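Local coordinates for sortase family protein (Clostridium perfringens, PDB 4D70) that probably acts as a class D sortase, a cysteine transpeptidase that cuts sorting signals of secreted proteins and joins those proteins to the cell envelope, at residues A[62-67]-A[129-134]; A[115-120]-A[167-172]; A[66-71]-A[121-126]; A[140-145]-A[180-185]. All coordinates share one frame; numbering follows the deposited sequence. Where two conformers were deposited one is given.

How the contacts relate
Contacts 1 and 4 pair strands of the curled sheet of the sortase domain; contacts 2 and 3 pack the loop 114-127 against a strand and a hairpin. Contact 1 shares Ile-66 with contact 3, where the strand ends in a hairpin, and their centres lie about 13 Å apart. Contact 4 adds the next strand: Ile-129 N lies 2.8 Å from Tyr-140 O. Contact 2 joins it through strands 163-171 and 176-184, with Ile-167 N 2.8 Å from Val-180 O. Inside the barrel Ile-129 CD1 and Ile-167 CD1 approach to 4.0 Å. Contact 2 lies nearest the probable active site, since its strand carries Cys-170, in a sequence resembling the TLxTC signature of sortases.

Contact 1: residues A[62-67]-A[129-134]; sequences ALIDIE and IKITTL
Ile-64 and Ile-131 stand side by side on the inner face of an antiparallel strand pair, with Ile-64 CG1 3.8 Å from Ile-131 CD1. The bend at the end of Ile-131 (chi2 -68°) turns CD1 along the flank of Ile-64, where it touches CB, CG1 and CD1 alike. Next to them Ile-129 CG2 lies 4.0 Å from Ile-64 CD1 and also reaches Ile-66 CG1. Ala-62 CB meets Ile-131 CG2 at 3.7 Å at the far end of this row. Beneath the side chains, four backbone hydrogen bonds join Leu-63 with Thr-132 and Asp-65 with Lys-130; the shortest runs from Leu-63 N to Thr-132 O at 2.8 Å.

The other face is mixed. Leu-63 and Thr-132 meet through their CB atoms at 4.0 Å, and helix 29-39 covers Leu-63 with Leu-34 and Phe-37. Thr-132 carries its hydroxyl beside its own backbone N (chi1 -55°), which brings OG1 within 2.6 Å of a water. Asp-65 OD2 lies 2.6 Å from the same water, while OD1 is hydrogen-bonded to His-72 on the neighbouring strand. The pairing thus separates a purely apolar face from a mixed one, where a water lies between Asp-65 and Thr-132, and the carboxylate, held by a histidine and that water, probably has little rotational freedom.

Contact 2: residues A[115-120]-A[167-172]; sequences EVFRNI and IVTCTN
Phe-117 lays one face of its ring over Ile-167 CG2, which sits 4.3 Å from the ring centroid and 24° off the normal, a CH-pi contact displaced toward the rim. Phe-117 CZ lies 4.0 Å from Ile-167 CG2. The opposite face carries Val-116 CG1 of the same loop, and the ring is held between two aliphatic groups. The Thr-169 side chain crosses Phe-117 at about a right angle, with CG2 3.8 Å from Phe-117 CD2 and also close to CB at the base of the ring.

Ile-120 completes the loop side. Its CG1 branch extends away from the backbone N (chi1 -162°), carrying CD1 past Ile-167 in the reverse direction until it lies 3.8 Å from Ile-167 CG2. One methyl of the strand therefore serves both loop residues. The other branch, Ile-120 CG2, ends 3.8 Å from Thr-169 OG1, the two side chains meeting end to end. That hydroxyl also makes a weak hydrogen bond to Tyr-178 O on the adjoining strand.

A type I turn from Phe-117 to Ile-120, closed by the 3.0 Å bond from Ile-120 N to Phe-117 O, sets both loop side chains toward the strand. The next strand residue, Cys-170, probably the nucleophile by its place in the family signature, faces another way and touches His-108. Between these two segments the join is van der Waals and CH-pi contact, without a hydrogen bond, while just before the loop Asn-113 OD1 is hydrogen-bonded to Cys-170 N, on the strand that carries the probable nucleophile.

Contact 3: residues A[66-71]-A[121-126]; sequences IEKIGV and DKLQVG
Lys-68 runs past Leu-123 to grip the loop beyond it. At its root CB lies 3.8 Å from Leu-123 CD2, and CG keeps to the same methyl as the two side chains slide by in opposite directions. The chain bends about the CB-CG bond (chi2 99°) and again before the tip (chi4 -69°), which brings CE near both Gln-124 OE1 and Lys-122 O. The ammonium NZ bonds to Lys-122 O at 3.2 Å, tilted from the carbonyl plane, and to Gln-124 OE1 at 3.0 Å. Its strongest partner is Asp-127, at the end of the same loop: a salt bridge to OD2, an atom that also accepts from Gln-124 N. The lysine charge is thus answered by a carboxylate and two neutral oxygens, which probably keeps it protonated.

Leu-123 is the apolar wedge of the contact. Its CD2 methyl meets Ile-66 CG2 at 3.7 Å and Ile-69 CG2 at 3.9 Å; both isoleucines cross it at about a right angle. Ile-69 CD1 reaches on to Leu-123 CG and CD1, while its CG2 also touches Lys-122 CB.

The shape of 66-71 sets out these side chains. Ile-66 O accepts from Ile-69 N and Val-71 N, which come from opposite faces of its plane, and Ile-66 N returns a 2.8 Å bond to Val-71 O. Gly-70, at positive phi, and Val-71 both face Ile-66. This is a tight beta hairpin with a G1 bulge, linking strands 60-66 and 71-77, here docked against the loop that leads into strand 128-132.

Contact 4: residues A[140-145]-A[180-185]; sequences YEINEI and VKAKLI
Tyr-140 lies with one ring face under Leu-184, whose CD1 methyl sits over the ring centre, 3.9 Å from the centroid and 9° off the normal. With chi1 at -172°, Leu-184 CG points opposite the backbone N, and CD1 comes to lie over the ring, while the phenol tip is hydrogen-bonded to Gly-98 N. At Ala-182, a small residue, the strands come close, its CA 3.8 Å from Ile-142 CA; its CB fits between Tyr-140 CB at 3.8 Å and Ile-142 CG1. Farther along, Ile-142 CD1 presses obliquely on Val-180 CG1 at 3.7 Å.

On the other face, Glu-141 and Lys-183 run alongside each other; Glu-141 OE1 approaches Lys-183 CE but stays 4.2 Å from NZ, too far for a salt bridge. Ile-185 CG2 abuts the same carboxylate from across, at 3.5 Å from OE1.

Lys-181 O accepts from Asn-143 N at 2.9 Å and more weakly from Glu-144 N. The register slips by one there, and the bond from Lys-181 N to Glu-144 O resumes the pairing. A classic beta bulge thus interrupts the antiparallel pair 137-148 and 176-184, within the curled sheet expected of the sortase beta-barrel.

Contact 1: residues A[62-67]-A[129-134]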
loop_
_atom_site.group_PDB
_atom_site.type_symbol
_atom_site.label_atom_id
_atom_site.label_comp_id
_atom_site.label_asym_id
_atom_site.label_seq_id
_atom_site.Cartn_x
_atom_site.Cartn_y
_atom_site.Cartn_z
ATOM N N ALA A 62 0.308 -4.619 6.789
ATOM C CA ALA A 62 -0.968 -3.962 7.002
ATOM C C ALA A 62 -2.004 -4.649 6.135
ATOM O O ALA A 62 -1.687 -5.284 5.122
ATOM C CB ALA A 62 -0.886 -2.465 6.605
ATOM N N LEU A 63 -3.235 -4.433 6.504
ATOM C CA LEU A 63 -4.331 -4.713 5.665
ATOM C C LEU A 63 -4.737 -3.424 4.950
ATOM O O LEU A 63 -4.580 -2.315 5.462
ATOM C CB LEU A 63 -5.543 -5.140 6.513
ATOM C CG LEU A 63 -5.392 -6.413 7.396
ATOM C CD1 LEU A 63 -6.716 -6.639 8.123
ATOM C CD2 LEU A 63 -5.008 -7.660 6.597
ATOM N N ILE A 64 -5.243 -3.594 3.776
ATOM C CA ILE A 64 -5.830 -2.515 3.006
ATOM C C ILE A 64 -7.254 -2.874 2.625
ATOM O O ILE A 64 -7.541 -3.948 2.077
ATOM C CB ILE A 64 -4.975 -2.185 1.763
ATOM C CG1 ILE A 64 -5.597 -1.017 0.960
ATOM C CG2 ILE A 64 -4.806 -3.412 0.835
ATOM C CD1 ILE A 64 -4.610 -0.342 0.012
ATOM N N ASP A 65 -8.169 -1.953 2.890
ATOM C CA ASP A 65 -9.560 -2.056 2.456
ATOM C C ASP A 65 -9.974 -0.797 1.740
ATOM O O ASP A 65 -9.794 0.298 2.256
ATOM C CB ASP A 65 -10.459 -2.238 3.687
ATOM C CG ASP A 65 -10.186 -3.537 4.395
ATOM O OD1 ASP A 65 -10.704 -4.561 3.897
ATOM O OD2 ASP A 65 -9.376 -3.552 5.351
ATOM N N ILE A 66 -10.450 -0.956 0.512
ATOM C CA ILE A 66 -11.032 0.118 -0.269
ATOM C C ILE A 66 -12.435 -0.269 -0.728
ATOM O O ILE A 66 -12.625 -0.975 -1.729
ATOM C CB ILE A 66 -10.197 0.437 -1.504
ATOM C CG1 ILE A 66 -8.697 0.551 -1.099
ATOM C CG2 ILE A 66 -10.702 1.675 -2.110
ATOM C CD1 ILE A 66 -7.800 0.788 -2.271
ATOM N N GLU A 67 -13.409 0.199 0.024
ATOM C CA GLU A 67 -14.791 -0.236 -0.143
ATOM C C GLU A 67 -15.261 0.045 -1.555
ATOM O O GLU A 67 -15.931 -0.781 -2.134
ATOM C CB GLU A 67 -15.724 0.445 0.881
ATOM C CG GLU A 67 -15.399 0.145 2.350
ATOM C CD GLU A 67 -15.303 -1.345 2.665
ATOM O OE1 GLU A 67 -16.173 -2.094 2.120
ATOM O OE2 GLU A 67 -14.361 -1.751 3.438
ATOM N N ILE A 129 -9.488 5.115 1.877
ATOM C CA ILE A 129 -8.611 3.982 1.902
ATOM C C ILE A 129 -8.292 3.708 3.371
ATOM O O ILE A 129 -7.699 4.532 4.067
ATOM C CB ILE A 129 -7.278 4.203 1.143
ATOM C CG1 ILE A 129 -7.533 4.482 -0.381
ATOM C CG2 ILE A 129 -6.358 3.015 1.268
ATOM C CD1 ILE A 129 -6.345 5.177 -1.010
ATOM N N LYS A 130 -8.658 2.536 3.812
ATOM C CA LYS A 130 -8.425 2.115 5.192
ATOM C C LYS A 130 -7.218 1.184 5.305
ATOM O O LYS A 130 -7.129 0.188 4.634
ATOM C CB LYS A 130 -9.688 1.432 5.745
ATOM C CG LYS A 130 -9.573 0.947 7.205
ATOM C CD LYS A 130 -10.660 -0.072 7.538
ATOM C CE LYS A 130 -12.031 0.531 7.621
ATOM N NZ LYS A 130 -12.993 -0.603 7.730
ATOM N N ILE A 131 -6.300 1.534 6.185
ATOM C CA ILE A 131 -5.054 0.821 6.373
ATOM C C ILE A 131 -4.987 0.413 7.838
ATOM O O ILE A 131 -5.023 1.259 8.732
ATOM C CB ILE A 131 -3.822 1.637 6.034
ATOM C CG1 ILE A 131 -3.927 2.186 4.599
ATOM C CG2 ILE A 131 -2.555 0.776 6.198
ATOM C CD1 ILE A 131 -3.849 1.156 3.475
ATOM N N THR A 132 -4.920 -0.904 8.054
ATOM C CA THR A 132 -4.935 -1.488 9.430
ATOM C C THR A 132 -3.639 -2.151 9.719
ATOM O O THR A 132 -3.241 -3.110 9.019
ATOM C CB THR A 132 -6.058 -2.522 9.504
ATOM O OG1 THR A 132 -7.257 -1.867 9.118
ATOM C CG2 THR A 132 -6.212 -3.055 10.892
ATOM N N THR A 133 -2.915 -1.618 10.702
ATOM C CA THR A 133 -1.700 -2.253 11.127
ATOM C C THR A 133 -2.042 -3.187 12.323
ATOM O O THR A 133 -3.192 -3.316 12.701
ATOM C CB THR A 133 -0.658 -1.241 11.638
ATOM O OG1 THR A 133 -1.186 -0.545 12.770
ATOM C CG2 THR A 133 -0.333 -0.208 10.542
ATOM N N LEU A 134 -1.032 -3.722 12.970
ATOM C CA LEU A 134 -1.300 -4.551 14.147
ATOM C C LEU A 134 -1.781 -3.763 15.343
ATOM O O LEU A 134 -2.331 -4.330 16.290
ATOM C CB LEU A 134 -0.060 -5.332 14.540
ATOM C CG LEU A 134 0.431 -6.309 13.494
ATOM C CD1 LEU A 134 1.750 -6.932 13.970
ATOM C CD2 LEU A 134 -0.580 -7.363 13.142
HETATM O O HOH W 1 -7.635 -2.084 6.530
#

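Contact 2: residues A[115-120]-A[167-172]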
loop_
_atom_site.group_PDB
_atom_site.type_symbol
_atom_site.label_atom_id
_atom_site.label_comp_id
_atom_site.label_asym_id
_atom_site.label_seq_id
_atom_site.Cartn_x
_atom_site.Cartn_y
_atom_site.Cartn_z
ATOM N N GLU A 115 -4.017 -7.591 -10.383
ATOM C CA GLU A 115 -5.391 -7.616 -10.777
ATOM C C GLU A 115 -6.217 -7.008 -9.650
ATOM O O GLU A 115 -7.316 -6.547 -9.916
ATOM C CB GLU A 115 -5.863 -9.025 -11.142
ATOM N N VAL A 116 -5.705 -6.995 -8.410
ATOM C CA VAL A 116 -6.438 -6.398 -7.281
ATOM C C VAL A 116 -6.754 -4.923 -7.538
ATOM O O VAL A 116 -7.761 -4.427 -7.052
ATOM C CB VAL A 116 -5.682 -6.575 -5.931
ATOM C CG1 VAL A 116 -4.506 -5.629 -5.822
ATOM C CG2 VAL A 116 -6.608 -6.348 -4.755
ATOM N N PHE A 117 -5.907 -4.240 -8.312
ATOM C CA PHE A 117 -6.170 -2.842 -8.716
ATOM C C PHE A 117 -6.735 -2.658 -10.106
ATOM O O PHE A 117 -6.678 -1.548 -10.653
ATOM C CB PHE A 117 -4.913 -1.996 -8.569
ATOM C CG PHE A 117 -4.496 -1.763 -7.128
ATOM C CD1 PHE A 117 -5.404 -1.298 -6.184
ATOM C CD2 PHE A 117 -3.206 -1.959 -6.748
ATOM C CE1 PHE A 117 -5.015 -1.092 -4.866
ATOM C CE2 PHE A 117 -2.791 -1.718 -5.445
ATOM C CZ PHE A 117 -3.698 -1.306 -4.497
ATOM N N ARG A 118 -7.322 -3.721 -10.666
ATOM C CA ARG A 118 -7.870 -3.591 -12.004
ATOM C C ARG A 118 -8.873 -2.444 -12.082
ATOM O O ARG A 118 -8.961 -1.813 -13.107
ATOM C CB ARG A 118 -8.513 -4.887 -12.506
ATOM C CG ARG A 118 -9.770 -5.326 -11.772
ATOM C CD ARG A 118 -10.070 -6.808 -12.031
ATOM N NE ARG A 118 -11.204 -7.335 -11.253
ATOM C CZ ARG A 118 -12.501 -7.278 -11.612
ATOM N NH1 ARG A 118 -12.897 -6.696 -12.754
ATOM N NH2 ARG A 118 -13.424 -7.812 -10.809
ATOM N N ASN A 119 -9.632 -2.194 -11.010
ATOM C CA ASN A 119 -10.606 -1.094 -10.994
ATOM C C ASN A 119 -10.191 0.195 -10.272
ATOM O O ASN A 119 -11.037 1.034 -9.866
ATOM C CB ASN A 119 -11.880 -1.604 -10.381
ATOM C CG ASN A 119 -12.575 -2.586 -11.309
ATOM O OD1 ASN A 119 -12.651 -2.356 -12.508
ATOM N ND2 ASN A 119 -13.054 -3.680 -10.765
ATOM N N ILE A 120 -8.909 0.392 -10.141
ATOM C CA ILE A 120 -8.456 1.579 -9.421
ATOM C C ILE A 120 -8.905 2.910 -10.078
ATOM O O ILE A 120 -9.066 3.942 -9.391
ATOM C CB ILE A 120 -6.937 1.525 -9.171
ATOM C CG1 ILE A 120 -6.583 2.505 -8.062
ATOM C CG2 ILE A 120 -6.109 1.801 -10.435
ATOM C CD1 ILE A 120 -5.249 2.279 -7.468
ATOM N N ILE A 167 -0.471 5.344 -3.925
ATOM C CA ILE A 167 -0.586 4.061 -4.644
ATOM C C ILE A 167 -0.096 4.264 -6.055
ATOM O O ILE A 167 -0.510 5.184 -6.715
ATOM C CB ILE A 167 -2.043 3.566 -4.700
ATOM C CG1 ILE A 167 -2.626 3.484 -3.284
ATOM C CG2 ILE A 167 -2.093 2.216 -5.424
ATOM C CD1 ILE A 167 -3.963 2.802 -3.165
ATOM N N VAL A 168 0.841 3.457 -6.479
ATOM C CA VAL A 168 1.394 3.509 -7.822
ATOM C C VAL A 168 1.008 2.263 -8.629
ATOM O O VAL A 168 1.328 1.138 -8.222
ATOM C CB VAL A 168 2.954 3.522 -7.760
ATOM C CG1 VAL A 168 3.577 3.685 -9.162
ATOM C CG2 VAL A 168 3.402 4.646 -6.855
ATOM N N THR A 169 0.343 2.474 -9.753
ATOM C CA THR A 169 0.013 1.410 -10.715
ATOM C C THR A 169 0.387 1.916 -12.086
ATOM O O THR A 169 0.937 3.004 -12.217
ATOM C CB THR A 169 -1.491 1.044 -10.682
ATOM O OG1 THR A 169 -2.320 2.222 -10.872
ATOM C CG2 THR A 169 -1.873 0.414 -9.395
ATOM N N CYS A 170 0.104 1.136 -13.137
ATOM C CA CYS A 170 0.367 1.536 -14.513
ATOM C C CYS A 170 -0.896 1.971 -15.246
ATOM O O CYS A 170 -1.992 1.547 -14.933
ATOM C CB CYS A 170 0.978 0.332 -15.320
ATOM S SG CYS A 170 2.521 -0.207 -14.602
ATOM N N THR A 171 -0.699 2.728 -16.299
ATOM C CA THR A 171 -1.761 3.067 -17.202
ATOM C C THR A 171 -1.187 3.324 -18.595
ATOM O O THR A 171 0.032 3.301 -18.804
ATOM C CB THR A 171 -2.589 4.259 -16.671
ATOM O OG1 THR A 171 -3.764 4.404 -17.469
ATOM C CG2 THR A 171 -1.781 5.574 -16.692
ATOM N N ASN A 172 -2.084 3.475 -19.536
ATOM C CA ASN A 172 -1.734 3.732 -20.915
ATOM C C ASN A 172 -0.841 2.589 -21.464
ATOM O O ASN A 172 0.304 2.805 -21.879
ATOM C CB ASN A 172 -1.046 5.068 -21.041
ATOM C CG ASN A 172 -0.829 5.482 -22.493
ATOM O OD1 ASN A 172 -1.520 5.012 -23.392
ATOM N ND2 ASN A 172 0.146 6.356 -22.728
#

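Contact 3: residues A[66-71]-A[121-126]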
loop_
_atom_site.group_PDB
_atom_site.type_symbol
_atom_site.label_atom_id
_atom_site.label_comp_id
_atom_site.label_asym_id
_atom_site.label_seq_id
_atom_site.Cartn_x
_atom_site.Cartn_y
_atom_site.Cartn_z
ATOM N N ILE A 66 -10.450 -0.956 0.512
ATOM C CA ILE A 66 -11.032 0.118 -0.269
ATOM C C ILE A 66 -12.435 -0.269 -0.728
ATOM O O ILE A 66 -12.625 -0.975 -1.729
ATOM C CB ILE A 66 -10.197 0.437 -1.504
ATOM C CG1 ILE A 66 -8.697 0.551 -1.099
ATOM C CG2 ILE A 66 -10.702 1.675 -2.110
ATOM C CD1 ILE A 66 -7.800 0.788 -2.271
ATOM N N GLU A 67 -13.409 0.199 0.024
ATOM C CA GLU A 67 -14.791 -0.236 -0.143
ATOM C C GLU A 67 -15.261 0.045 -1.555
ATOM O O GLU A 67 -15.931 -0.781 -2.134
ATOM C CB GLU A 67 -15.724 0.445 0.881
ATOM C CG GLU A 67 -15.399 0.145 2.350
ATOM C CD GLU A 67 -15.303 -1.345 2.665
ATOM O OE1 GLU A 67 -16.173 -2.094 2.120
ATOM O OE2 GLU A 67 -14.361 -1.751 3.438
ATOM N N LYS A 68 -14.884 1.183 -2.126
ATOM C CA LYS A 68 -15.447 1.619 -3.416
ATOM C C LYS A 68 -15.159 0.658 -4.550
ATOM O O LYS A 68 -15.975 0.533 -5.469
ATOM C CB LYS A 68 -14.944 2.986 -3.737
ATOM C CG LYS A 68 -15.409 3.602 -5.034
ATOM C CD LYS A 68 -16.535 4.550 -4.780
ATOM C CE LYS A 68 -16.838 5.396 -6.009
ATOM N NZ LYS A 68 -15.843 6.406 -6.404
ATOM N N ILE A 69 -14.056 -0.075 -4.446
ATOM C CA ILE A 69 -13.665 -1.037 -5.477
ATOM C C ILE A 69 -13.467 -2.484 -4.991
ATOM O O ILE A 69 -12.884 -3.292 -5.698
ATOM C CB ILE A 69 -12.424 -0.557 -6.246
ATOM C CG1 ILE A 69 -11.246 -0.307 -5.303
ATOM C CG2 ILE A 69 -12.805 0.712 -7.012
ATOM C CD1 ILE A 69 -9.940 -0.043 -6.038
ATOM N N GLY A 70 -13.976 -2.815 -3.812
ATOM C CA GLY A 70 -13.920 -4.172 -3.333
ATOM C C GLY A 70 -12.541 -4.682 -3.052
ATOM O O GLY A 70 -12.330 -5.869 -3.102
ATOM N N VAL A 71 -11.580 -3.806 -2.741
ATOM C CA VAL A 71 -10.260 -4.267 -2.395
ATOM C C VAL A 71 -10.202 -4.560 -0.896
ATOM O O VAL A 71 -10.551 -3.725 -0.076
ATOM C CB VAL A 71 -9.205 -3.235 -2.765
ATOM C CG1 VAL A 71 -7.889 -3.570 -2.112
ATOM C CG2 VAL A 71 -9.053 -3.162 -4.262
ATOM N N ASP A 121 -9.128 2.895 -11.389
ATOM C CA ASP A 121 -9.587 4.102 -12.115
ATOM C C ASP A 121 -11.000 4.572 -11.653
ATOM O O ASP A 121 -11.427 5.685 -11.969
ATOM C CB ASP A 121 -9.622 3.800 -13.595
ATOM C CG ASP A 121 -10.444 2.528 -13.854
ATOM O OD1 ASP A 121 -9.948 1.398 -13.644
ATOM O OD2 ASP A 121 -11.626 2.655 -14.093
ATOM N N LYS A 122 -11.733 3.734 -10.924
ATOM C CA LYS A 122 -12.997 4.159 -10.384
ATOM C C LYS A 122 -12.878 4.984 -9.118
ATOM O O LYS A 122 -13.813 5.611 -8.738
ATOM C CB LYS A 122 -13.885 2.948 -10.127
ATOM C CG LYS A 122 -13.997 2.067 -11.388
ATOM C CD LYS A 122 -15.453 1.784 -11.683
ATOM C CE LYS A 122 -15.653 0.503 -12.470
ATOM N NZ LYS A 122 -16.070 -0.545 -11.508
ATOM N N LEU A 123 -11.723 4.976 -8.472
ATOM C CA LEU A 123 -11.578 5.770 -7.290
ATOM C C LEU A 123 -11.611 7.261 -7.628
ATOM O O LEU A 123 -11.101 7.669 -8.636
ATOM C CB LEU A 123 -10.268 5.431 -6.546
ATOM C CG LEU A 123 -10.232 4.032 -5.953
ATOM C CD1 LEU A 123 -8.932 3.805 -5.240
ATOM C CD2 LEU A 123 -11.427 3.815 -5.031
ATOM N N GLN A 124 -12.153 8.069 -6.727
ATOM C CA GLN A 124 -12.263 9.454 -6.906
ATOM C C GLN A 124 -11.750 10.180 -5.740
ATOM O O GLN A 124 -11.670 9.611 -4.671
ATOM C CB GLN A 124 -13.750 9.889 -7.082
ATOM C CG GLN A 124 -14.401 9.253 -8.331
ATOM C CD GLN A 124 -15.890 9.618 -8.320
ATOM O OE1 GLN A 124 -16.664 9.086 -7.547
ATOM N NE2 GLN A 124 -16.241 10.619 -9.091
ATOM N N VAL A 125 -11.508 11.474 -5.933
ATOM C CA VAL A 125 -11.125 12.343 -4.829
ATOM C C VAL A 125 -12.239 12.268 -3.760
ATOM O O VAL A 125 -13.444 12.301 -4.093
ATOM C CB VAL A 125 -11.026 13.789 -5.341
ATOM C CG1 VAL A 125 -11.080 14.783 -4.171
ATOM C CG2 VAL A 125 -9.760 13.955 -6.190
ATOM N N GLY A 126 -11.874 12.083 -2.509
ATOM C CA GLY A 126 -12.881 11.923 -1.446
ATOM C C GLY A 126 -13.184 10.490 -1.057
ATOM O O GLY A 126 -13.706 10.248 0.028
#

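Contact 4: residues A[140-145]-A[180-185]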
loop_
_atom_site.group_PDB
_atom_site.type_symbol
_atom_site.label_atom_id
_atom_site.label_comp_id
_atom_site.label_asym_id
_atom_site.label_seq_id
_atom_site.Cartn_x
_atom_site.Cartn_y
_atom_site.Cartn_z
ATOM N N TYR A 140 -7.372 7.067 5.296
ATOM C CA TYR A 140 -6.849 8.084 4.361
ATOM C C TYR A 140 -7.909 8.457 3.332
ATOM O O TYR A 140 -8.759 7.616 2.902
ATOM C CB TYR A 140 -5.599 7.558 3.639
ATOM C CG TYR A 140 -4.369 7.356 4.455
ATOM C CD1 TYR A 140 -4.127 6.161 5.067
ATOM C CD2 TYR A 140 -3.364 8.310 4.494
ATOM C CE1 TYR A 140 -2.945 5.924 5.752
ATOM C CE2 TYR A 140 -2.188 8.100 5.173
ATOM C CZ TYR A 140 -1.972 6.891 5.792
ATOM O OH TYR A 140 -0.841 6.673 6.503
ATOM N N GLU A 141 -7.915 9.720 2.976
ATOM C CA GLU A 141 -8.847 10.249 2.020
ATOM C C GLU A 141 -8.095 10.747 0.770
ATOM O O GLU A 141 -7.267 11.634 0.855
ATOM C CB GLU A 141 -9.617 11.443 2.586
ATOM C CG GLU A 141 -10.718 11.889 1.642
ATOM C CD GLU A 141 -11.509 13.133 2.203
ATOM O OE1 GLU A 141 -11.112 13.635 3.244
ATOM O OE2 GLU A 141 -12.515 13.614 1.627
ATOM N N ILE A 142 -8.484 10.227 -0.383
ATOM C CA ILE A 142 -7.889 10.592 -1.648
ATOM C C ILE A 142 -8.072 12.022 -1.980
ATOM O O ILE A 142 -9.219 12.617 -1.909
ATOM C CB ILE A 142 -8.460 9.704 -2.804
ATOM C CG1 ILE A 142 -8.187 8.230 -2.521
ATOM C CG2 ILE A 142 -7.933 10.132 -4.174
ATOM C CD1 ILE A 142 -8.818 7.332 -3.620
ATOM N N ASN A 143 -6.937 12.672 -2.236
ATOM C CA ASN A 143 -7.027 14.086 -2.568
ATOM C C ASN A 143 -6.286 14.478 -3.846
ATOM O O ASN A 143 -6.361 15.615 -4.236
ATOM C CB ASN A 143 -6.536 14.986 -1.458
ATOM C CG ASN A 143 -5.072 14.736 -1.127
ATOM O OD1 ASN A 143 -4.472 13.720 -1.478
ATOM N ND2 ASN A 143 -4.533 15.640 -0.343
ATOM N N GLU A 144 -5.685 13.530 -4.517
ATOM C CA GLU A 144 -4.967 13.777 -5.756
ATOM C C GLU A 144 -4.885 12.500 -6.571
ATOM O O GLU A 144 -4.601 11.415 -6.034
ATOM C CB GLU A 144 -3.539 14.340 -5.372
ATOM C CG GLU A 144 -2.583 14.422 -6.541
ATOM C CD GLU A 144 -1.342 15.261 -6.217
ATOM O OE1 GLU A 144 -0.974 15.259 -5.053
ATOM O OE2 GLU A 144 -0.858 16.011 -7.119
ATOM N N ILE A 145 -5.156 12.618 -7.864
ATOM C CA ILE A 145 -5.027 11.557 -8.851
ATOM C C ILE A 145 -4.340 12.101 -10.081
ATOM O O ILE A 145 -4.759 13.108 -10.632
ATOM C CB ILE A 145 -6.384 10.988 -9.256
ATOM C CG1 ILE A 145 -7.092 10.461 -8.023
ATOM C CG2 ILE A 145 -6.244 9.806 -10.190
ATOM C CD1 ILE A 145 -8.548 10.123 -8.276
ATOM N N VAL A 180 -2.344 7.605 -7.149
ATOM C CA VAL A 180 -3.396 7.995 -6.237
ATOM C C VAL A 180 -2.719 8.409 -4.938
ATOM O O VAL A 180 -1.993 7.603 -4.354
ATOM C CB VAL A 180 -4.333 6.809 -6.005
ATOM C CG1 VAL A 180 -5.417 7.172 -5.013
ATOM C CG2 VAL A 180 -5.026 6.393 -7.306
ATOM N N LYS A 181 -2.998 9.623 -4.492
ATOM C CA LYS A 181 -2.521 10.130 -3.217
ATOM C C LYS A 181 -3.685 10.439 -2.306
ATOM O O LYS A 181 -4.787 10.839 -2.774
ATOM C CB LYS A 181 -1.656 11.386 -3.420
ATOM C CG LYS A 181 -0.288 11.002 -4.110
ATOM C CD LYS A 181 0.683 12.186 -4.136
ATOM C CE LYS A 181 2.112 11.803 -4.556
ATOM N NZ LYS A 181 2.885 11.206 -3.425
ATOM N N ALA A 182 -3.440 10.304 -1.014
ATOM C CA ALA A 182 -4.490 10.409 -0.031
ATOM C C ALA A 182 -3.830 10.945 1.258
ATOM O O ALA A 182 -2.647 10.688 1.532
ATOM C CB ALA A 182 -5.119 9.051 0.189
ATOM N N LYS A 183 -4.607 11.710 2.011
ATOM C CA LYS A 183 -4.162 12.297 3.251
ATOM C C LYS A 183 -4.854 11.623 4.439
ATOM O O LYS A 183 -6.021 11.247 4.353
ATOM C CB LYS A 183 -4.496 13.793 3.280
ATOM C CG LYS A 183 -6.009 14.050 3.151
ATOM C CD LYS A 183 -6.482 15.521 3.270
ATOM C CE LYS A 183 -8.032 15.565 3.347
ATOM N NZ LYS A 183 -8.555 16.960 3.359
ATOM N N LEU A 184 -4.140 11.494 5.530
ATOM C CA LEU A 184 -4.698 10.851 6.715
ATOM C C LEU A 184 -5.816 11.702 7.293
ATOM O O LEU A 184 -5.667 12.910 7.448
ATOM C CB LEU A 184 -3.625 10.651 7.771
ATOM C CG LEU A 184 -4.020 9.814 9.006
ATOM C CD1 LEU A 184 -4.196 8.345 8.665
ATOM C CD2 LEU A 184 -2.980 9.920 10.114
ATOM N N ILE A 185 -6.969 11.122 7.544
ATOM C CA ILE A 185 -8.075 11.916 8.153
ATOM C C ILE A 185 -8.495 11.400 9.525
ATOM O O ILE A 185 -9.364 12.011 10.177
ATOM C CB ILE A 185 -9.383 11.978 7.308
ATOM C CG1 ILE A 185 -9.899 10.589 7.019
ATOM C CG2 ILE A 185 -9.180 12.723 6.023
ATOM C CD1 ILE A 185 -11.235 10.551 6.248
#